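Local coordinates for penicillin binding protein 2X (Streptococcus thermophilus, PDB 5U47) that probably acts as a septal transpeptidase, cross-linking the peptides of neighbouring peptidoglycan strands, and is probably inactivated by beta-lactams that acylate its active-site serine, at residues T594-G599 against V630-N635; I617-G622 against Q641-T646; Y472-G477 against N499-V504. The protein carries 1 engineered substitution. All coordinates share one frame; numbering follows the deposited sequence. Where two conformers were deposited one is given.

Overall arrangement
Contact 3 comes first along the chain and lies in the transpeptidase domain, where helix 463-478 meets strand 503-510 at the edge of a five-stranded antiparallel sheet. Contacts 1 and 2 follow it, both within the first PASTA domain. Their segments alternate along the chain, so the two contacts interlock, and their centres are about 14 Å apart; Val-630 CG1 packs on Ile-642 CG2 at 3.9 Å. Contact 2 is the parallel strand pairing of the small sheet; contact 1 joins two loops. Contact 3, centred about 47 Å from the centre of contact 1 and 38 Å from that of contact 2, touches neither: it belongs to the presumed catalytic domain, whereas contacts 1 and 2 hold one PASTA domain together.

Contact 1: T594-G599 against V630-N635; sequences TGDIIG and VDAKEN
Thr-594 and Gly-595 lie against the tight turn around Ala-632. At the CB of Thr-594 the side chain divides. With chi1 at 64°, OG1 sits between the backbone N and the carbonyl carbon, and CG2 is left beside the N. The methyl only grazes the other segment, 4.5 Å from Val-630 CG2. The hydroxyl does more: OG1 donates to Gly-595 O in its own segment over 2.6 Å, in the carbonyl plane and on a lone pair. It also accepts from a water that donates its other hydrogen to Val-630 O, and OG1 packs 3.7 Å from Ala-632 CA. A second water takes the backbone N-H of Thr-594 and donates to the carbonyls of Asp-631 and Glu-634.

One direct hydrogen bond spans the gap, Gly-595 N to Ala-632 O at 2.9 Å; it too reaches a lone pair in the carbonyl plane, though it is bent to 140° at the hydrogen. The methyl of Ala-632 meets two oxygens of the other segment, Gly-595 O and Asp-596 OD1, the latter 3.5 Å from Ala-632 CB. Residues 631-634 form a type I turn, with Glu-634 OE1 taking the N-H of Asp-631 from above the carboxylate plane. Asn-635 OD1 accepts from Tyr-592 N, a further tie between the two loops. The contact is at the surface of the first PASTA domain. Thr-594 leans on Leu-609 of helix 602-611, and Ile-597 touches both Thr-605 of that helix and Val-628 of strand 625-628.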
loop_
_atom_site.group_PDB
_atom_site.type_symbol
_atom_site.label_atom_id
_atom_site.label_comp_id
_atom_site.label_asym_id
_atom_site.label_seq_id
_atom_site.Cartn_x
_atom_site.Cartn_y
_atom_site.Cartn_z
ATOM N N THR A 594 12.211 17.576 8.879
ATOM C CA THR A 594 11.214 16.971 9.755
ATOM C C THR A 594 10.350 17.954 10.484
ATOM O O THR A 594 9.182 17.666 10.734
ATOM C CB THR A 594 11.834 16.104 10.872
ATOM O OG1 THR A 594 12.618 16.916 11.749
ATOM C CG2 THR A 594 12.706 15.003 10.312
ATOM N N GLY A 595 10.915 19.116 10.813
ATOM C CA GLY A 595 10.245 20.038 11.712
ATOM C C GLY A 595 10.427 19.450 13.123
ATOM O O GLY A 595 11.106 18.417 13.292
ATOM N N ASP A 596 9.831 20.100 14.127
ATOM C CA ASP A 596 9.922 19.649 15.534
ATOM C C ASP A 596 9.153 18.371 15.766
ATOM O O ASP A 596 7.928 18.389 15.754
ATOM C CB ASP A 596 9.344 20.700 16.493
ATOM C CG ASP A 596 10.160 21.953 16.550
ATOM O OD1 ASP A 596 11.415 21.864 16.519
ATOM O OD2 ASP A 596 9.537 23.043 16.675
ATOM N N ILE A 597 9.865 17.272 15.999
ATOM C CA ILE A 597 9.213 15.970 16.222
ATOM C C ILE A 597 9.506 15.338 17.589
ATOM O O ILE A 597 8.993 14.258 17.883
ATOM C CB ILE A 597 9.505 14.967 15.073
ATOM C CG1 ILE A 597 11.004 14.712 14.921
ATOM C CG2 ILE A 597 8.924 15.484 13.749
ATOM C CD1 ILE A 597 11.316 13.604 13.937
ATOM N N ILE A 598 10.286 16.020 18.434
ATOM C CA ILE A 598 10.581 15.497 19.782
ATOM C C ILE A 598 9.266 15.550 20.558
ATOM O O ILE A 598 8.552 16.557 20.502
ATOM C CB ILE A 598 11.662 16.323 20.534
ATOM C CG1 ILE A 598 12.950 16.431 19.715
ATOM C CG2 ILE A 598 11.946 15.727 21.921
ATOM C CD1 ILE A 598 13.575 15.105 19.353
ATOM N N GLY A 599 8.941 14.473 21.263
ATOM C CA GLY A 599 7.669 14.398 21.980
ATOM C C GLY A 599 6.536 13.810 21.146
ATOM O O GLY A 599 5.518 13.411 21.711
ATOM N N VAL A 630 18.949 13.760 13.225
ATOM C CA VAL A 630 18.994 14.980 12.432
ATOM C C VAL A 630 18.118 16.014 13.142
ATOM O O VAL A 630 17.146 15.664 13.840
ATOM C CB VAL A 630 18.508 14.771 10.976
ATOM C CG1 VAL A 630 19.442 13.818 10.228
ATOM C CG2 VAL A 630 17.067 14.269 10.925
ATOM N N ASP A 631 18.455 17.280 12.943
ATOM C CA ASP A 631 17.749 18.386 13.580
ATOM C C ASP A 631 16.461 18.776 12.837
ATOM O O ASP A 631 16.267 18.426 11.677
ATOM C CB ASP A 631 18.691 19.593 13.681
ATOM C CG ASP A 631 19.943 19.306 14.516
ATOM O OD1 ASP A 631 19.882 18.453 15.438
ATOM O OD2 ASP A 631 20.978 19.963 14.262
ATOM N N ALA A 632 15.614 19.542 13.522
ATOM C CA ALA A 632 14.313 19.956 13.005
ATOM C C ALA A 632 14.362 20.681 11.663
ATOM O O ALA A 632 13.454 20.519 10.861
ATOM C CB ALA A 632 13.588 20.835 14.038
ATOM N N LYS A 633 15.412 21.468 11.423
ATOM C CA LYS A 633 15.530 22.247 10.190
ATOM C C LYS A 633 16.664 21.758 9.300
ATOM O O LYS A 633 17.129 22.478 8.419
ATOM C CB LYS A 633 15.718 23.739 10.505
ATOM C CG LYS A 633 14.521 24.360 11.196
ATOM C CD LYS A 633 14.722 25.853 11.413
ATOM C CE LYS A 633 13.438 26.481 11.921
ATOM N NZ LYS A 633 13.596 27.939 12.153
ATOM N N GLU A 634 17.099 20.533 9.539
ATOM C CA GLU A 634 18.145 19.937 8.768
ATOM C C GLU A 634 17.510 19.307 7.526
ATOM O O GLU A 634 16.494 18.621 7.623
ATOM C CB GLU A 634 18.836 18.872 9.612
ATOM C CG GLU A 634 20.050 18.263 8.952
ATOM C CD GLU A 634 20.874 17.407 9.900
ATOM O OE1 GLU A 634 20.727 17.543 11.139
ATOM O OE2 GLU A 634 21.676 16.594 9.387
ATOM N N ASN A 635 18.093 19.559 6.359
ATOM C CA ASN A 635 17.552 18.990 5.133
ATOM C C ASN A 635 17.844 17.510 5.107
ATOM O O ASN A 635 18.957 17.100 5.439
ATOM C CB ASN A 635 18.138 19.630 3.885
ATOM C CG ASN A 635 17.461 19.112 2.634
ATOM O OD1 ASN A 635 16.289 19.395 2.408
ATOM N ND2 ASN A 635 18.184 18.329 1.832
HETATM O O HOH W 1 14.319 16.077 13.794
HETATM O O HOH W 2 14.908 17.471 9.414
#

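Contact 2: I617-G622 against Q641-T646; sequences IVLGVG and QILIMT
Ile-617, Val-618 and Leu-619 pair in parallel with Leu-643, Ile-644 and Met-645. The backbone ladder runs from Ile-617 N to Ile-642 O, then from Ile-644 N to Ile-617 O, and on from Leu-619 N to Ile-644 O, a short bond of 2.7 Å that is nearly straight at 173°. Thr-646 N closes it on Leu-619 O. The CA hydrogens of Leu-643 and Val-618 add contacts to the carbonyls of Ile-617 and Ile-644.

A side-chain hydroxyl carries the polar contact past the end of strand 617-619. Thr-646 OG1, brought between its backbone N and carbonyl carbon by a chi1 of 70°, donates to Leu-619 O over 2.9 Å. That carbonyl is therefore gripped by both the N-H and the hydroxyl of one residue. The same OG1 accepts the N-H of Gly-622 at 3.1 Å, which ties the turn after the strand back to its partner.

Side-chain packing lies on both faces. On one, Ile-617 CD1 rests 3.4 Å from the amide carbon Gln-641 CD, and OE1 and NE2 of Gln-641 are each 3.8 Å from that methyl; Thr-659 N and Gly-657 O hold this amide by hydrogen bonds. Ile-617 CD1 also meets Leu-643 CD2, and Leu-619 CD1 reaches Leu-643 CD1 and Met-645 CB at 4.3 Å. Trp-658 and Trp-669 cover this side. On the other, Val-618 CG1 meets Thr-646 CG2 at 3.7 Å, the two side chains crossing at about a right angle, and Ala-606, Leu-609 and Pro-602 of helix 602-611 lie against this face. One helix on a three-stranded sheet, with 641-646 central, is the PASTA fold.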
loop_
_atom_site.group_PDB
_atom_site.type_symbol
_atom_site.label_atom_id
_atom_site.label_comp_id
_atom_site.label_asym_id
_atom_site.label_seq_id
_atom_site.Cartn_x
_atom_site.Cartn_y
_atom_site.Cartn_z
ATOM N N ILE A 617 14.686 4.747 11.093
ATOM C CA ILE A 617 14.908 3.552 11.903
ATOM C C ILE A 617 14.429 3.937 13.307
ATOM O O ILE A 617 14.994 4.861 13.929
ATOM C CB ILE A 617 16.391 3.163 11.993
ATOM C CG1 ILE A 617 16.949 2.845 10.599
ATOM C CG2 ILE A 617 16.545 1.984 12.934
ATOM C CD1 ILE A 617 18.460 2.751 10.550
ATOM N N VAL A 618 13.391 3.253 13.782
ATOM C CA VAL A 618 12.805 3.530 15.087
ATOM C C VAL A 618 13.502 2.628 16.092
ATOM O O VAL A 618 13.510 1.399 15.917
ATOM C CB VAL A 618 11.287 3.300 15.072
ATOM C CG1 VAL A 618 10.673 3.445 16.461
ATOM C CG2 VAL A 618 10.628 4.289 14.107
ATOM N N LEU A 619 14.122 3.240 17.110
ATOM C CA LEU A 619 14.847 2.494 18.132
ATOM C C LEU A 619 14.006 2.336 19.385
ATOM O O LEU A 619 13.662 3.331 20.053
ATOM C CB LEU A 619 16.155 3.194 18.504
ATOM C CG LEU A 619 17.136 3.483 17.369
ATOM C CD1 LEU A 619 18.292 4.318 17.873
ATOM C CD2 LEU A 619 17.642 2.193 16.739
ATOM N N GLY A 620 13.677 1.090 19.715
ATOM C CA GLY A 620 12.918 0.829 20.926
ATOM C C GLY A 620 11.417 0.749 20.728
ATOM O O GLY A 620 10.930 0.770 19.611
ATOM N N VAL A 621 10.694 0.698 21.846
ATOM C CA VAL A 621 9.249 0.475 21.846
ATOM C C VAL A 621 8.405 1.541 22.521
ATOM O O VAL A 621 7.206 1.361 22.651
ATOM C CB VAL A 621 8.939 -0.877 22.525
ATOM C CG1 VAL A 621 9.567 -2.006 21.727
ATOM C CG2 VAL A 621 9.442 -0.906 23.972
ATOM N N GLY A 622 9.028 2.632 22.969
ATOM C CA GLY A 622 8.297 3.712 23.634
ATOM C C GLY A 622 7.361 4.466 22.702
ATOM O O GLY A 622 7.561 4.479 21.477
ATOM N N GLN A 641 18.874 7.765 5.578
ATOM C CA GLN A 641 18.563 6.947 6.728
ATOM C C GLN A 641 18.786 7.762 7.992
ATOM O O GLN A 641 19.861 8.315 8.188
ATOM C CB GLN A 641 19.482 5.741 6.731
ATOM C CG GLN A 641 19.193 4.691 7.790
ATOM C CD GLN A 641 20.304 3.659 7.814
ATOM O OE1 GLN A 641 21.369 3.900 8.388
ATOM N NE2 GLN A 641 20.079 2.519 7.152
ATOM N N ILE A 642 17.783 7.816 8.858
ATOM C CA ILE A 642 17.896 8.558 10.105
ATOM C C ILE A 642 17.445 7.691 11.272
ATOM O O ILE A 642 16.706 6.712 11.081
ATOM C CB ILE A 642 17.080 9.875 10.075
ATOM C CG1 ILE A 642 15.573 9.602 10.076
ATOM C CG2 ILE A 642 17.516 10.742 8.888
ATOM C CD1 ILE A 642 14.745 10.822 10.404
ATOM N N LEU A 643 17.892 8.053 12.473
ATOM C CA LEU A 643 17.512 7.334 13.687
ATOM C C LEU A 643 16.499 8.134 14.493
ATOM O O LEU A 643 16.660 9.340 14.658
ATOM C CB LEU A 643 18.705 7.104 14.583
ATOM C CG LEU A 643 19.902 6.333 14.058
ATOM C CD1 LEU A 643 20.954 6.285 15.160
ATOM C CD2 LEU A 643 19.493 4.936 13.609
ATOM N N ILE A 644 15.473 7.451 14.983
ATOM C CA ILE A 644 14.458 8.022 15.866
ATOM C C ILE A 644 14.552 7.170 17.125
ATOM O O ILE A 644 14.176 5.988 17.111
ATOM C CB ILE A 644 13.039 7.938 15.269
ATOM C CG1 ILE A 644 12.928 8.774 13.995
ATOM C CG2 ILE A 644 11.987 8.417 16.267
ATOM C CD1 ILE A 644 11.620 8.550 13.252
ATOM N N MET A 645 15.091 7.738 18.202
ATOM C CA MET A 645 15.191 6.990 19.460
ATOM C C MET A 645 13.965 7.271 20.301
ATOM O O MET A 645 13.705 8.415 20.640
ATOM C CB MET A 645 16.436 7.356 20.250
ATOM C CG MET A 645 16.726 6.400 21.416
ATOM S SD MET A 645 18.171 6.930 22.352
ATOM C CE MET A 645 17.482 8.282 23.297
ATOM N N THR A 646 13.226 6.224 20.648
ATOM C CA THR A 646 12.026 6.397 21.455
ATOM C C THR A 646 12.421 6.476 22.915
ATOM O O THR A 646 13.586 6.262 23.265
ATOM C CB THR A 646 11.041 5.231 21.298
ATOM O OG1 THR A 646 11.583 4.057 21.919
ATOM C CG2 THR A 646 10.752 4.971 19.830
#

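Contact 3: Y472-G477 against N499-V504; sequences YMISVG and NNDVTV. Engineered in segment 499-504: Thr-503 (natural residue Ala). With ACT (acetate ion), chain D.
Where helix 463-478 packs on the start of edge strand 503-510 of the transpeptidase sheet, Met-473 and Val-476 meet Thr-503 and Val-504. One direct hydrogen bond joins the backbones, Val-504 N to Met-473 O at 3.2 Å. It is straight at the hydrogen, 166°, but the donor stands above the carbonyl plane, 63° out of it. Two acceptors, Met-473 O and Val-504 O, are pressed to 3.0 Å here, a strained approach. Within the helix Met-473 O takes a weak bond from Val-476 N. A water makes the second link, donating to Ile-474 O and to Val-502 O, the latter at 2.6 Å.

Met-473 carries much of the side-chain packing. Its chain bends at the thioether, chi3 74°, bringing CE to 3.5 Å from CG2 of Thr-503, an engineered residue; Met-473 CB and SD touch the same methyl. The two side chains cross obliquely. Strand 503-510 continues from here into a KSG sequence that fits the K(T/S)G motif of penicillin-binding proteins, with Lys-505 directly after Val-504. Met-473 also reaches Val-299 on helix 297-308, next to Lys-298 of the probable SxxK motif, so this helix-strand junction backs onto elements of the presumed active site.

On one flank, Ile-474 CD1 lies 4.0 Å from Asp-501 CB, and Ile-474 CG1 approaches Thr-503 OG1, whose hydrogen-bond partners are Ser-536 OG and Arg-470 O. On another, the carbonyl of Val-504 abuts the branched end of Val-476, 3.4 Å from its CB, while Val-504 CG2 comes within 3.7 Å of Gly-477 N. Ser-475 points away from the strand; its OG donates to an acetate, probably from the crystallisation liquor, over 2.7 Å, and Thr-478 OG1 binds that ion too.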
loop_
_atom_site.group_PDB
_atom_site.type_symbol
_atom_site.label_atom_id
_atom_site.label_comp_id
_atom_site.label_asym_id
_atom_site.label_seq_id
_atom_site.Cartn_x
_atom_site.Cartn_y
_atom_site.Cartn_z
ATOM N N TYR A 472 14.674 -25.674 -1.409
ATOM C CA TYR A 472 13.716 -26.641 -0.837
ATOM C C TYR A 472 12.296 -26.333 -1.311
ATOM O O TYR A 472 11.502 -27.243 -1.542
ATOM C CB TYR A 472 13.768 -26.685 0.702
ATOM C CG TYR A 472 15.051 -27.267 1.259
ATOM C CD1 TYR A 472 15.430 -28.566 0.955
ATOM C CD2 TYR A 472 15.858 -26.542 2.129
ATOM C CE1 TYR A 472 16.601 -29.119 1.466
ATOM C CE2 TYR A 472 17.025 -27.083 2.637
ATOM C CZ TYR A 472 17.386 -28.371 2.303
ATOM O OH TYR A 472 18.538 -28.911 2.811
ATOM N N MET A 473 11.996 -25.052 -1.484
ATOM C CA MET A 473 10.671 -24.613 -1.969
ATOM C C MET A 473 10.360 -25.005 -3.425
ATOM O O MET A 473 9.194 -24.986 -3.830
ATOM C CB MET A 473 10.503 -23.099 -1.771
ATOM C CG MET A 473 10.280 -22.693 -0.325
ATOM S SD MET A 473 10.393 -20.909 -0.047
ATOM C CE MET A 473 8.859 -20.342 -0.769
ATOM N N ILE A 474 11.374 -25.344 -4.221
ATOM C CA ILE A 474 11.127 -25.820 -5.590
ATOM C C ILE A 474 10.360 -27.151 -5.520
ATOM O O ILE A 474 9.406 -27.388 -6.287
ATOM C CB ILE A 474 12.439 -26.021 -6.389
ATOM C CG1 ILE A 474 13.120 -24.670 -6.676
ATOM C CG2 ILE A 474 12.182 -26.775 -7.695
ATOM C CD1 ILE A 474 14.497 -24.793 -7.292
ATOM N N SER A 475 10.774 -28.008 -4.590
ATOM C CA SER A 475 10.160 -29.334 -4.433
ATOM C C SER A 475 8.699 -29.298 -4.035
ATOM O O SER A 475 7.961 -30.233 -4.328
ATOM C CB SER A 475 10.962 -30.214 -3.466
ATOM O OG SER A 475 12.258 -30.431 -3.980
ATOM N N VAL A 476 8.270 -28.238 -3.362
ATOM C CA VAL A 476 6.854 -28.103 -3.043
ATOM C C VAL A 476 6.055 -28.227 -4.348
ATOM O O VAL A 476 4.966 -28.791 -4.369
ATOM C CB VAL A 476 6.557 -26.738 -2.386
ATOM C CG1 VAL A 476 5.057 -26.532 -2.239
ATOM C CG2 VAL A 476 7.250 -26.638 -1.037
ATOM N N GLY A 477 6.612 -27.670 -5.425
ATOM C CA GLY A 477 5.992 -27.706 -6.735
ATOM C C GLY A 477 6.353 -28.912 -7.604
ATOM O O GLY A 477 5.495 -29.405 -8.356
ATOM N N ASN A 499 9.956 -21.716 -18.615
ATOM C CA ASN A 499 10.736 -22.911 -18.262
ATOM C C ASN A 499 11.581 -22.695 -16.989
ATOM O O ASN A 499 12.525 -23.436 -16.735
ATOM C CB ASN A 499 11.619 -23.339 -19.453
ATOM C CG ASN A 499 12.554 -22.232 -19.934
ATOM O OD1 ASN A 499 12.798 -21.251 -19.233
ATOM N ND2 ASN A 499 13.079 -22.392 -21.136
ATOM N N ASN A 500 11.223 -21.687 -16.193
ATOM C CA ASN A 500 11.966 -21.369 -14.968
ATOM C C ASN A 500 11.624 -22.299 -13.829
ATOM O O ASN A 500 10.511 -22.836 -13.763
ATOM C CB ASN A 500 11.603 -19.966 -14.449
ATOM C CG ASN A 500 12.198 -18.854 -15.262
ATOM O OD1 ASN A 500 11.491 -18.127 -15.958
ATOM N ND2 ASN A 500 13.499 -18.711 -15.180
ATOM N N ASP A 501 12.589 -22.469 -12.922
ATOM C CA ASP A 501 12.349 -23.143 -11.660
ATOM C C ASP A 501 11.615 -22.091 -10.825
ATOM O O ASP A 501 11.992 -20.907 -10.830
ATOM C CB ASP A 501 13.646 -23.517 -10.946
ATOM C CG ASP A 501 14.368 -24.687 -11.586
ATOM O OD1 ASP A 501 13.730 -25.565 -12.221
ATOM O OD2 ASP A 501 15.596 -24.742 -11.415
ATOM N N VAL A 502 10.584 -22.516 -10.111
ATOM C CA VAL A 502 9.786 -21.599 -9.321
ATOM C C VAL A 502 9.789 -22.050 -7.867
ATOM O O VAL A 502 9.517 -23.204 -7.551
ATOM C CB VAL A 502 8.333 -21.522 -9.821
ATOM C CG1 VAL A 502 7.624 -20.341 -9.182
ATOM C CG2 VAL A 502 8.275 -21.382 -11.348
ATOM N N THR A 503 10.105 -21.110 -7.005
ATOM C CA THR A 503 10.163 -21.305 -5.558
ATOM C C THR A 503 8.759 -21.029 -5.020
ATOM O O THR A 503 8.260 -19.894 -5.103
ATOM C CB THR A 503 11.236 -20.343 -4.995
ATOM O OG1 THR A 503 12.512 -20.979 -5.134
ATOM C CG2 THR A 503 11.008 -19.952 -3.534
ATOM N N VAL A 504 8.097 -22.058 -4.490
ATOM C CA VAL A 504 6.740 -21.878 -4.015
ATOM C C VAL A 504 6.472 -22.513 -2.657
ATOM O O VAL A 504 7.169 -23.438 -2.245
ATOM C CB VAL A 504 5.755 -22.478 -5.028
ATOM C CG1 VAL A 504 5.921 -21.812 -6.392
ATOM C CG2 VAL A 504 5.985 -23.988 -5.168
HETATM C C ACT D . 11.751 -33.292 -6.504
HETATM O O ACT D . 12.175 -32.526 -5.616
HETATM O OXT ACT D . 11.378 -32.863 -7.620
HETATM C CH3 ACT D . 11.702 -34.770 -6.223
HETATM O O HOH W 3 8.524 -25.534 -8.284
#